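Local coordinates for DNA replication and repair protein RecF (PDB 5Z69), which binds ATP and probably single-stranded DNA as an ABC-type ATPase, and acts as a recombination mediator in the RecFOR pathway of DNA repair, at residues A[103-107]-A[108-112]; A[170-173]-A[174-178]; A[297-300]-A[301-305]; A[319-322]-A[323-327]. One frame throughout, in Å; residues are numbered along the deposited sequence.

Contact 1: residues A[103-107]-A[108-112]; sequences IKVNG and NKLKS
Val105 and Asn108 close a tight beta hairpin through a type I' turn, with Asn106 and Gly107 at its corners. Strand 108-109 is the last strand of an antiparallel sheet. Val105 N bonds to Asn108 O at 2.9 Å, and Asn108 N returns to Val105 O. Gly107 takes backbone angles that would press a CB against the preceding carbonyl. Asn106 turns outward, and its OD1 bonds to Lys90 N on strand 86-96.

Past the turn, the Leu110 side chain leans back over the first strand. Its CD1 lies 3.6 Å from Ile103 CG2 and 4.0 Å from Val105 CG2. With Ile103 CG1 beside the backbone N (chi1 -53°), CG2 lies anti to that N and meets Leu110. The bond from Leu110 N to Ile103 O, 2.7 Å, fixes the backbone under this patch. Lys104 and Lys109 form a non-hydrogen-bonded pair on the face of the sheet opposite Val105 and Asn108. Lys104 CG rests 3.8 Å from Lys109 CA, and both extended chains carry their amines away from the hairpin. A water spans the turn, donating to Val105 O at 2.7 Å and to Asn108 OD1 at 2.9 Å.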
loop_
_atom_site.group_PDB
_atom_site.type_symbol
_atom_site.label_atom_id
_atom_site.label_comp_id
_atom_site.label_asym_id
_atom_site.label_seq_id
_atom_site.Cartn_x
_atom_site.Cartn_y
_atom_site.Cartn_z
ATOM N N ILE A 103 -15.048 35.934 8.140
ATOM C CA ILE A 103 -15.117 35.721 6.696
ATOM C C ILE A 103 -16.490 36.143 6.198
ATOM O O ILE A 103 -17.521 35.706 6.728
ATOM C CB ILE A 103 -14.852 34.264 6.316
ATOM C CG1 ILE A 103 -13.539 33.791 6.927
ATOM C CG2 ILE A 103 -14.853 34.069 4.776
ATOM C CD1 ILE A 103 -13.293 32.313 6.692
ATOM N N LYS A 104 -16.516 37.013 5.198
ATOM C CA LYS A 104 -17.799 37.470 4.665
ATOM C C LYS A 104 -17.896 37.325 3.152
ATOM O O LYS A 104 -16.947 37.646 2.443
ATOM C CB LYS A 104 -18.030 38.927 5.034
ATOM C CG LYS A 104 -18.074 39.207 6.531
ATOM C CD LYS A 104 -18.423 40.675 6.759
ATOM C CE LYS A 104 -18.679 40.988 8.217
ATOM N NZ LYS A 104 -19.095 42.442 8.348
ATOM N N VAL A 105 -19.048 36.865 2.667
ATOM C CA VAL A 105 -19.346 36.889 1.232
ATOM C C VAL A 105 -20.522 37.827 0.972
ATOM O O VAL A 105 -21.620 37.645 1.511
ATOM C CB VAL A 105 -19.663 35.496 0.677
ATOM C CG1 VAL A 105 -20.043 35.592 -0.806
ATOM C CG2 VAL A 105 -18.463 34.619 0.829
ATOM N N ASN A 106 -20.272 38.837 0.155
ATOM C CA ASN A 106 -21.229 39.903 -0.084
ATOM C C ASN A 106 -21.774 40.451 1.226
ATOM O O ASN A 106 -22.964 40.730 1.352
ATOM C CB ASN A 106 -22.364 39.416 -1.007
ATOM C CG ASN A 106 -21.928 39.341 -2.468
ATOM O OD1 ASN A 106 -20.981 40.021 -2.866
ATOM N ND2 ASN A 106 -22.613 38.515 -3.269
ATOM N N GLY A 107 -20.893 40.634 2.202
ATOM C CA GLY A 107 -21.317 41.268 3.449
ATOM C C GLY A 107 -21.980 40.308 4.433
ATOM O O GLY A 107 -22.301 40.695 5.547
ATOM N N ASN A 108 -22.185 39.050 4.046
ATOM C CA ASN A 108 -22.737 38.087 5.001
ATOM C C ASN A 108 -21.639 37.254 5.632
ATOM O O ASN A 108 -20.866 36.589 4.936
ATOM C CB ASN A 108 -23.757 37.156 4.351
ATOM C CG ASN A 108 -24.827 37.905 3.589
ATOM O OD1 ASN A 108 -25.179 37.530 2.469
ATOM N ND2 ASN A 108 -25.337 38.985 4.181
ATOM N N LYS A 109 -21.595 37.271 6.959
ATOM C CA LYS A 109 -20.574 36.528 7.688
ATOM C C LYS A 109 -20.810 35.037 7.529
ATOM O O LYS A 109 -21.929 34.550 7.675
ATOM C CB LYS A 109 -20.565 36.939 9.167
ATOM C CG LYS A 109 -19.494 36.230 9.986
ATOM C CD LYS A 109 -19.392 36.789 11.413
ATOM C CE LYS A 109 -18.362 36.014 12.245
ATOM N NZ LYS A 109 -18.278 36.560 13.637
ATOM N N LEU A 110 -19.759 34.319 7.170
ATOM C CA LEU A 110 -19.841 32.868 7.078
ATOM C C LEU A 110 -19.771 32.281 8.483
ATOM O O LEU A 110 -19.049 32.797 9.334
ATOM C CB LEU A 110 -18.716 32.311 6.205
ATOM C CG LEU A 110 -18.718 32.856 4.770
ATOM C CD1 LEU A 110 -17.742 32.080 3.896
ATOM C CD2 LEU A 110 -20.109 32.814 4.183
ATOM N N LYS A 111 -20.533 31.219 8.719
ATOM C CA LYS A 111 -20.520 30.516 10.000
ATOM C C LYS A 111 -19.258 29.683 10.202
ATOM O O LYS A 111 -18.818 29.500 11.326
ATOM C CB LYS A 111 -21.743 29.606 10.122
ATOM C CG LYS A 111 -23.063 30.269 9.759
ATOM C CD LYS A 111 -23.689 31.016 10.923
ATOM C CE LYS A 111 -24.980 31.691 10.476
ATOM N NZ LYS A 111 -25.855 32.108 11.610
ATOM N N SER A 112 -18.695 29.136 9.129
ATOM C CA SER A 112 -17.423 28.404 9.249
ATOM C C SER A 112 -16.493 28.754 8.108
ATOM O O SER A 112 -16.905 29.322 7.092
ATOM C CB SER A 112 -17.631 26.888 9.292
ATOM O OG SER A 112 -18.461 26.471 8.233
HETATM O O HOH W 1 -16.607 34.166 9.509
HETATM O O HOH W 2 -23.336 35.615 1.260
#

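Contact 2: residues A[170-173]-A[174-178]; sequences NSLL and KKIKE
Leu172 and Ile176 meet one turn apart near the C-terminal end of helix 153-177. Their side chains cross at a slant. Ile176 CD1 comes up beside the branch point of the leucine, 3.8 Å from Leu172 CG. Ile176 CG1 lies beside its own backbone N (chi1 -62°), and the chain runs back along the helix over Leu172 O, with CG1 3.1 Å from that oxygen. The same oxygen takes the Ile176 N-H at 2.8 Å, so the isoleucine packs close around its own backbone bond.

Leu173 packs outside these residues, on Asp261 and Leu262 of helix 258-264, while Leu172, Leu173 and Ile176 all reach Leu186 of helix 186-222. An alanine in place of Ile176 would probably leave Leu172 CG without its methyl partner and open a gap toward Leu186 and Leu262.

The lysines take the more open sides. Lys174 bends at chi2 (100°), which brings its CD within 3.4 Å of Asn170 O. Lys177 leads off the helix, and its NZ bonds to Leu262 O. Asn170 OD1 is held by Thr267 OG1. The backbone bonds run from each N-H to the oxygen four residues earlier, as Lys177 N to Leu173 O, 2.8 Å. This is an amphipathic alpha-helix, with an apolar i to i+4 ridge packed against neighbouring helices.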
loop_
_atom_site.group_PDB
_atom_site.type_symbol
_atom_site.label_atom_id
_atom_site.label_comp_id
_atom_site.label_asym_id
_atom_site.label_seq_id
_atom_site.Cartn_x
_atom_site.Cartn_y
_atom_site.Cartn_z
ATOM N N ASN A 170 -11.011 9.182 19.617
ATOM C CA ASN A 170 -9.667 9.206 20.181
ATOM C C ASN A 170 -9.608 9.690 21.630
ATOM O O ASN A 170 -8.821 9.194 22.433
ATOM C CB ASN A 170 -8.761 10.061 19.308
ATOM C CG ASN A 170 -8.364 9.341 18.045
ATOM O OD1 ASN A 170 -8.408 8.109 17.993
ATOM N ND2 ASN A 170 -7.981 10.090 17.020
ATOM N N SER A 171 -10.448 10.655 21.970
ATOM C CA SER A 171 -10.466 11.134 23.343
ATOM C C SER A 171 -11.153 10.080 24.211
ATOM O O SER A 171 -10.779 9.882 25.367
ATOM C CB SER A 171 -11.151 12.502 23.448
ATOM O OG SER A 171 -12.517 12.428 23.116
ATOM N N LEU A 172 -12.129 9.379 23.635
ATOM C CA LEU A 172 -12.762 8.267 24.334
ATOM C C LEU A 172 -11.723 7.198 24.664
ATOM O O LEU A 172 -11.766 6.603 25.738
ATOM C CB LEU A 172 -13.894 7.655 23.506
ATOM C CG LEU A 172 -14.660 6.519 24.192
ATOM C CD1 LEU A 172 -15.314 7.025 25.474
ATOM C CD2 LEU A 172 -15.703 5.904 23.270
ATOM N N LEU A 173 -10.791 6.964 23.740
ATOM C CA LEU A 173 -9.736 5.962 23.953
ATOM C C LEU A 173 -8.924 6.339 25.204
ATOM O O LEU A 173 -8.678 5.499 26.060
ATOM C CB LEU A 173 -8.814 5.831 22.718
ATOM C CG LEU A 173 -9.002 4.859 21.530
ATOM C CD1 LEU A 173 -9.204 3.467 22.001
ATOM C CD2 LEU A 173 -10.151 5.188 20.642
ATOM N N LYS A 174 -8.524 7.608 25.299
ATOM C CA LYS A 174 -7.851 8.147 26.486
ATOM C C LYS A 174 -8.638 7.859 27.755
ATOM O O LYS A 174 -8.084 7.392 28.747
ATOM C CB LYS A 174 -7.649 9.660 26.370
ATOM C CG LYS A 174 -6.281 10.093 25.894
ATOM C CD LYS A 174 -6.303 10.442 24.415
ATOM C CE LYS A 174 -4.958 10.992 23.963
ATOM N NZ LYS A 174 -4.989 11.450 22.547
ATOM N N LYS A 175 -9.938 8.138 27.704
ATOM C CA LYS A 175 -10.821 7.953 28.850
ATOM C C LYS A 175 -10.950 6.476 29.233
ATOM O O LYS A 175 -11.054 6.136 30.411
ATOM C CB LYS A 175 -12.198 8.555 28.552
ATOM C CG LYS A 175 -13.064 8.781 29.775
ATOM C CD LYS A 175 -12.435 9.789 30.725
ATOM C CE LYS A 175 -12.181 11.123 30.037
ATOM N NZ LYS A 175 -11.697 12.159 30.991
ATOM N N ILE A 176 -10.943 5.599 28.238
ATOM C CA ILE A 176 -10.966 4.163 28.494
ATOM C C ILE A 176 -9.641 3.693 29.092
ATOM O O ILE A 176 -9.625 2.878 30.005
ATOM C CB ILE A 176 -11.262 3.372 27.215
ATOM C CG1 ILE A 176 -12.643 3.753 26.680
ATOM C CG2 ILE A 176 -11.169 1.876 27.476
ATOM C CD1 ILE A 176 -12.877 3.350 25.257
ATOM N N LYS A 177 -8.537 4.221 28.572
ATOM C CA LYS A 177 -7.200 3.893 29.067
ATOM C C LYS A 177 -6.962 4.454 30.472
ATOM O O LYS A 177 -6.436 3.761 31.347
ATOM C CB LYS A 177 -6.137 4.432 28.108
ATOM C CG LYS A 177 -4.706 4.034 28.432
ATOM C CD LYS A 177 -4.395 2.637 27.901
ATOM C CE LYS A 177 -2.903 2.448 27.655
ATOM N NZ LYS A 177 -2.338 3.472 26.725
ATOM N N GLU A 178 -7.359 5.709 30.680
ATOM C CA GLU A 178 -7.149 6.397 31.956
ATOM C C GLU A 178 -7.970 5.781 33.080
ATOM O O GLU A 178 -7.768 6.090 34.254
ATOM C CB GLU A 178 -7.485 7.884 31.828
ATOM C CG GLU A 178 -6.421 8.718 31.122
ATOM C CD GLU A 178 -5.320 9.193 32.057
ATOM O OE1 GLU A 178 -4.591 10.139 31.683
ATOM O OE2 GLU A 178 -5.182 8.626 33.164
#

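Contact 3: residues A[297-300]-A[301-305]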
loop_
_atom_site.group_PDB
_atom_site.type_symbol
_atom_site.label_atom_id
_atom_site.label_comp_id
_atom_site.label_asym_id
_atom_site.label_seq_id
_atom_site.Cartn_x
_atom_site.Cartn_y
_atom_site.Cartn_z
ATOM N N ALA A 297 5.418 14.509 -13.588
ATOM C CA ALA A 297 4.252 13.902 -12.959
ATOM C C ALA A 297 3.471 14.918 -12.122
ATOM O O ALA A 297 2.250 14.876 -12.085
ATOM C CB ALA A 297 4.669 12.728 -12.098
ATOM N N ALA A 298 4.190 15.812 -11.451
ATOM C CA ALA A 298 3.581 16.897 -10.692
ATOM C C ALA A 298 2.760 17.798 -11.608
ATOM O O ALA A 298 1.642 18.192 -11.268
ATOM C CB ALA A 298 4.636 17.701 -9.984
ATOM N N LEU A 299 3.328 18.108 -12.773
ATOM C CA LEU A 299 2.688 18.971 -13.761
ATOM C C LEU A 299 1.384 18.360 -14.266
ATOM O O LEU A 299 0.353 19.040 -14.344
ATOM C CB LEU A 299 3.644 19.236 -14.932
ATOM C CG LEU A 299 3.126 20.076 -16.103
ATOM C CD1 LEU A 299 2.513 21.358 -15.593
ATOM C CD2 LEU A 299 4.232 20.405 -17.092
ATOM N N CYS A 300 1.442 17.074 -14.608
ATOM C CA CYS A 300 0.278 16.326 -15.080
ATOM C C CYS A 300 -0.816 16.246 -14.015
ATOM O O CYS A 300 -2.003 16.345 -14.315
ATOM C CB CYS A 300 0.689 14.907 -15.493
ATOM S SG CYS A 300 1.701 14.804 -16.996
ATOM N N LEU A 301 -0.392 16.012 -12.776
ATOM C CA LEU A 301 -1.291 16.005 -11.632
ATOM C C LEU A 301 -2.072 17.324 -11.536
ATOM O O LEU A 301 -3.292 17.325 -11.364
ATOM C CB LEU A 301 -0.494 15.767 -10.352
ATOM C CG LEU A 301 -1.275 15.793 -9.045
ATOM C CD1 LEU A 301 -2.075 14.511 -8.883
ATOM C CD2 LEU A 301 -0.339 16.022 -7.864
ATOM N N LYS A 302 -1.359 18.439 -11.669
ATOM C CA LYS A 302 -1.978 19.768 -11.518
ATOM C C LYS A 302 -2.801 20.138 -12.755
ATOM O O LYS A 302 -3.875 20.738 -12.645
ATOM C CB LYS A 302 -0.911 20.832 -11.244
ATOM C CG LYS A 302 -0.063 20.590 -9.975
ATOM C CD LYS A 302 -0.883 20.694 -8.686
ATOM C CE LYS A 302 -1.429 22.126 -8.531
ATOM N NZ LYS A 302 -2.199 22.368 -7.257
ATOM N N LEU A 303 -2.298 19.779 -13.933
ATOM C CA LEU A 303 -3.059 19.962 -15.163
ATOM C C LEU A 303 -4.390 19.223 -15.063
ATOM O O LEU A 303 -5.414 19.717 -15.519
ATOM C CB LEU A 303 -2.259 19.480 -16.380
ATOM C CG LEU A 303 -1.126 20.400 -16.847
ATOM C CD1 LEU A 303 -0.388 19.782 -18.027
ATOM C CD2 LEU A 303 -1.665 21.781 -17.212
ATOM N N SER A 304 -4.369 18.059 -14.426
ATOM C CA SER A 304 -5.574 17.257 -14.222
ATOM C C SER A 304 -6.519 17.862 -13.189
ATOM O O SER A 304 -7.748 17.785 -13.325
ATOM C CB SER A 304 -5.193 15.842 -13.797
ATOM O OG SER A 304 -4.611 15.152 -14.879
ATOM N N GLU A 305 -5.942 18.447 -12.147
ATOM C CA GLU A 305 -6.720 19.143 -11.134
ATOM C C GLU A 305 -7.544 20.203 -11.822
ATOM O O GLU A 305 -8.766 20.291 -11.653
ATOM C CB GLU A 305 -5.801 19.763 -10.076
ATOM C CG GLU A 305 -6.548 20.505 -8.966
ATOM C CD GLU A 305 -5.623 21.311 -8.074
ATOM O OE1 GLU A 305 -4.452 20.897 -7.896
ATOM O OE2 GLU A 305 -6.073 22.367 -7.553
#
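Four backbone bonds join Ala297-Cys300 to Leu301-Ser304 in the middle of helix 291-313. Each N-H meets the oxygen four residues earlier, as Leu303 N does Leu299 O at 2.8 Å.

One side-chain bond adds to this ladder. Ser304 OG, beside its own backbone N (chi1 -70°), turns back and donates to Cys300 O at 2.9 Å. Ser304 N reaches the same oxygen at 2.9 Å, from the opposite face of the carbonyl plane. Ser304 OG also bonds to Ser214 OG of helix 186-222. An alanine at Ser304 would probably cost Cys300 O its second donor and leave Ser214 OG without this link between the helices.

The apolar contact is a slanting meeting of Leu299 and Leu303, CD1 of the first 4.0 Å from CG of the second. Leu303 continues onto Phe218 of helix 186-222.

The ionic pair is Lys302 with Glu305. The lysine bends at chi2 and chi3, bringing NZ to the syn side of Glu305 OE1, 2.8 Å away. Tyr143 OH also bonds to OE1.

Both charged residues are buried. Their pairing likely offsets the cost of burial, and the tyrosine bond would help hold the carboxylate in place.

Contact 4: residues A[319-322]-A[323-327]; sequences LLLD and DVMSE. With AGS (phosphothiophosphoric acid-adenylate ester), chain C.
Asp323 has left-handed backbone angles, and the chain turns sharply there after Asp322. The pair follows strand 318-321 in the manner of the Walker B motif of ABC-type ATPases, an apolar strand ending in acidic residues. Both aspartates line the pocket of the bound ATP analogue.

Asp322 points into that pocket. Its CG is anti to the backbone N (chi1 -167°), which carries the carboxylate toward the thiophosphate. OD1 lies 3.1 Å from the ligand sulfur S1G. The same OD1 bonds to Thr348 OG1, and the side chain also touches Ser44 of the P-loop. Asp323 approaches the sulfur with its CB, 3.9 Å from S1G, while its carboxylate leads off another way. Asp323 N bonds to Thr348 OG1, so this one hydroxyl meets both aspartates.

Behind the turn, apolar side chains fold back on the strand. Val324 CG1 sits between its backbone N and carbonyl carbon (chi1 71°) and lies 3.7 Å from Leu321 CB. Met325 crosses Leu321 at a slant, its SD 4.1 Å from Leu321 CD2. Leu321 itself packs on Ile347 and Phe125 of the flanking strands. A water bridges the backbone across the bend, donating to Leu321 O at 3.1 Å and accepting from Val324 N at 2.9 Å.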
loop_
_atom_site.group_PDB
_atom_site.type_symbol
_atom_site.label_atom_id
_atom_site.label_comp_id
_atom_site.label_asym_id
_atom_site.label_seq_id
_atom_site.Cartn_x
_atom_site.Cartn_y
_atom_site.Cartn_z
ATOM N N LEU A 319 -5.824 31.282 -12.577
ATOM C CA LEU A 319 -4.613 30.485 -12.467
ATOM C C LEU A 319 -3.529 31.257 -11.701
ATOM O O LEU A 319 -3.247 32.419 -12.009
ATOM C CB LEU A 319 -4.136 30.063 -13.878
ATOM C CG LEU A 319 -4.742 28.787 -14.478
ATOM C CD1 LEU A 319 -6.178 28.552 -14.092
ATOM C CD2 LEU A 319 -4.584 28.745 -15.994
ATOM N N LEU A 320 -2.934 30.618 -10.693
ATOM C CA LEU A 320 -1.821 31.191 -9.947
ATOM C C LEU A 320 -0.506 30.409 -10.177
ATOM O O LEU A 320 -0.420 29.205 -9.864
ATOM C CB LEU A 320 -2.175 31.235 -8.452
ATOM C CG LEU A 320 -3.534 31.906 -8.151
ATOM C CD1 LEU A 320 -3.802 31.777 -6.677
ATOM C CD2 LEU A 320 -3.522 33.332 -8.598
ATOM N N LEU A 321 0.494 31.090 -10.732
ATOM C CA LEU A 321 1.746 30.426 -11.096
ATOM C C LEU A 321 2.886 31.006 -10.278
ATOM O O LEU A 321 3.375 32.104 -10.561
ATOM C CB LEU A 321 2.025 30.579 -12.593
ATOM C CG LEU A 321 1.310 29.581 -13.511
ATOM C CD1 LEU A 321 -0.194 29.795 -13.451
ATOM C CD2 LEU A 321 1.792 29.693 -14.956
ATOM N N ASP A 322 3.283 30.286 -9.237
ATOM C CA ASP A 322 4.278 30.825 -8.319
ATOM C C ASP A 322 5.648 30.271 -8.616
ATOM O O ASP A 322 5.905 29.115 -8.342
ATOM C CB ASP A 322 3.911 30.517 -6.871
ATOM C CG ASP A 322 4.748 31.313 -5.878
ATOM O OD1 ASP A 322 5.318 32.352 -6.269
ATOM O OD2 ASP A 322 4.823 30.911 -4.704
ATOM N N ASP A 323 6.522 31.114 -9.153
ATOM C CA ASP A 323 7.927 30.764 -9.329
ATOM C C ASP A 323 8.066 29.470 -10.126
ATOM O O ASP A 323 8.812 28.575 -9.749
ATOM C CB ASP A 323 8.622 30.648 -7.962
ATOM C CG ASP A 323 10.122 30.445 -8.078
ATOM O OD1 ASP A 323 10.709 30.871 -9.099
ATOM O OD2 ASP A 323 10.712 29.850 -7.146
ATOM N N VAL A 324 7.330 29.378 -11.228
ATOM C CA VAL A 324 7.333 28.167 -12.033
ATOM C C VAL A 324 7.612 28.534 -13.491
ATOM O O VAL A 324 7.633 27.685 -14.377
ATOM C CB VAL A 324 5.992 27.388 -11.873
ATOM C CG1 VAL A 324 4.831 28.111 -12.546
ATOM C CG2 VAL A 324 6.118 25.951 -12.361
ATOM N N MET A 325 7.875 29.813 -13.728
ATOM C CA MET A 325 8.111 30.290 -15.084
ATOM C C MET A 325 9.579 30.632 -15.324
ATOM O O MET A 325 9.931 31.145 -16.380
ATOM C CB MET A 325 7.233 31.509 -15.383
ATOM C CG MET A 325 6.471 31.424 -16.703
ATOM S SD MET A 325 5.443 29.938 -16.802
ATOM C CE MET A 325 4.673 30.190 -18.401
ATOM N N SER A 326 10.434 30.358 -14.346
ATOM C CA SER A 326 11.869 30.486 -14.549
ATOM C C SER A 326 12.351 29.277 -15.362
ATOM O O SER A 326 11.535 28.457 -15.769
ATOM C CB SER A 326 12.592 30.597 -13.205
ATOM O OG SER A 326 11.893 29.888 -12.193
ATOM N N GLU A 327 13.664 29.157 -15.575
ATOM C CA GLU A 327 14.270 28.075 -16.378
ATOM C C GLU A 327 13.708 28.019 -17.805
ATOM O O GLU A 327 13.852 28.957 -18.610
ATOM C CB GLU A 327 14.072 26.686 -15.738
ATOM C CG GLU A 327 13.735 26.654 -14.237
ATOM C CD GLU A 327 12.448 25.891 -13.953
ATOM O OE1 GLU A 327 11.460 26.524 -13.507
ATOM O OE2 GLU A 327 12.428 24.660 -14.193
HETATM P PG AGS C . 8.697 33.816 -4.096
HETATM S S1G AGS C . 7.973 33.944 -5.907
HETATM O O2G AGS C . 10.260 33.748 -4.171
HETATM O O3G AGS C . 8.178 32.470 -3.502
HETATM P PB AGS C . 9.188 36.211 -2.675
HETATM O O1B AGS C . 8.846 37.547 -3.245
HETATM O O2B AGS C . 10.632 35.803 -3.015
HETATM O O3B AGS C . 8.215 35.043 -3.217
HETATM P PA AGS C . 7.809 36.361 -0.227
HETATM O O1A AGS C . 6.668 36.892 -1.104
HETATM O O2A AGS C . 7.651 35.011 0.402
HETATM O O3A AGS C . 9.154 36.330 -1.088
HETATM O "O5'" AGS C . 8.157 37.402 0.871
HETATM C "C5'" AGS C . 8.361 36.967 2.186
HETATM C "C4'" AGS C . 9.082 38.103 2.844
HETATM O "O4'" AGS C . 8.192 38.742 3.786
HETATM C "C3'" AGS C . 10.313 37.676 3.635
HETATM O "O3'" AGS C . 11.322 38.678 3.567
HETATM C "C2'" AGS C . 9.742 37.446 5.037
HETATM O "O2'" AGS C . 10.707 37.664 6.061
HETATM C "C1'" AGS C . 8.636 38.506 5.108
HETATM N N9 AGS C . 7.497 38.114 5.922
HETATM C C8 AGS C . 6.933 36.865 6.033
HETATM N N7 AGS C . 5.929 36.807 6.870
HETATM C C5 AGS C . 5.815 38.103 7.344
HETATM C C6 AGS C . 4.942 38.709 8.269
HETATM N N6 AGS C . 3.960 38.052 8.894
HETATM N N1 AGS C . 5.115 40.022 8.536
HETATM C C2 AGS C . 6.093 40.683 7.907
HETATM N N3 AGS C . 6.977 40.222 7.018
HETATM C C4 AGS C . 6.779 38.919 6.779
HETATM O O HOH W 3 5.817 31.585 -12.325
#

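The four contacts follow one another along the chain, all within the RecF/RecN/SMC N-terminal domain. Contact 1 forms the edge of the antiparallel sheet. Contact 2 lies on helix 153-177, with its centre about 37 Å from that of contact 1 and 47 Å from that of contact 4. Contacts 3 and 4 are the closest pair, with centres about 14 Å apart and nearest atoms about 7 Å. Helix 291-313 is followed in the chain, after a short link, by strand 318-321 of the mixed sheet. Contacts 2 and 3 are linked indirectly, since both pack on helix 186-222. Contact 4 alone lies at the nucleotide; the others lie away from it, in the sheet edge and the helical parts of the fold.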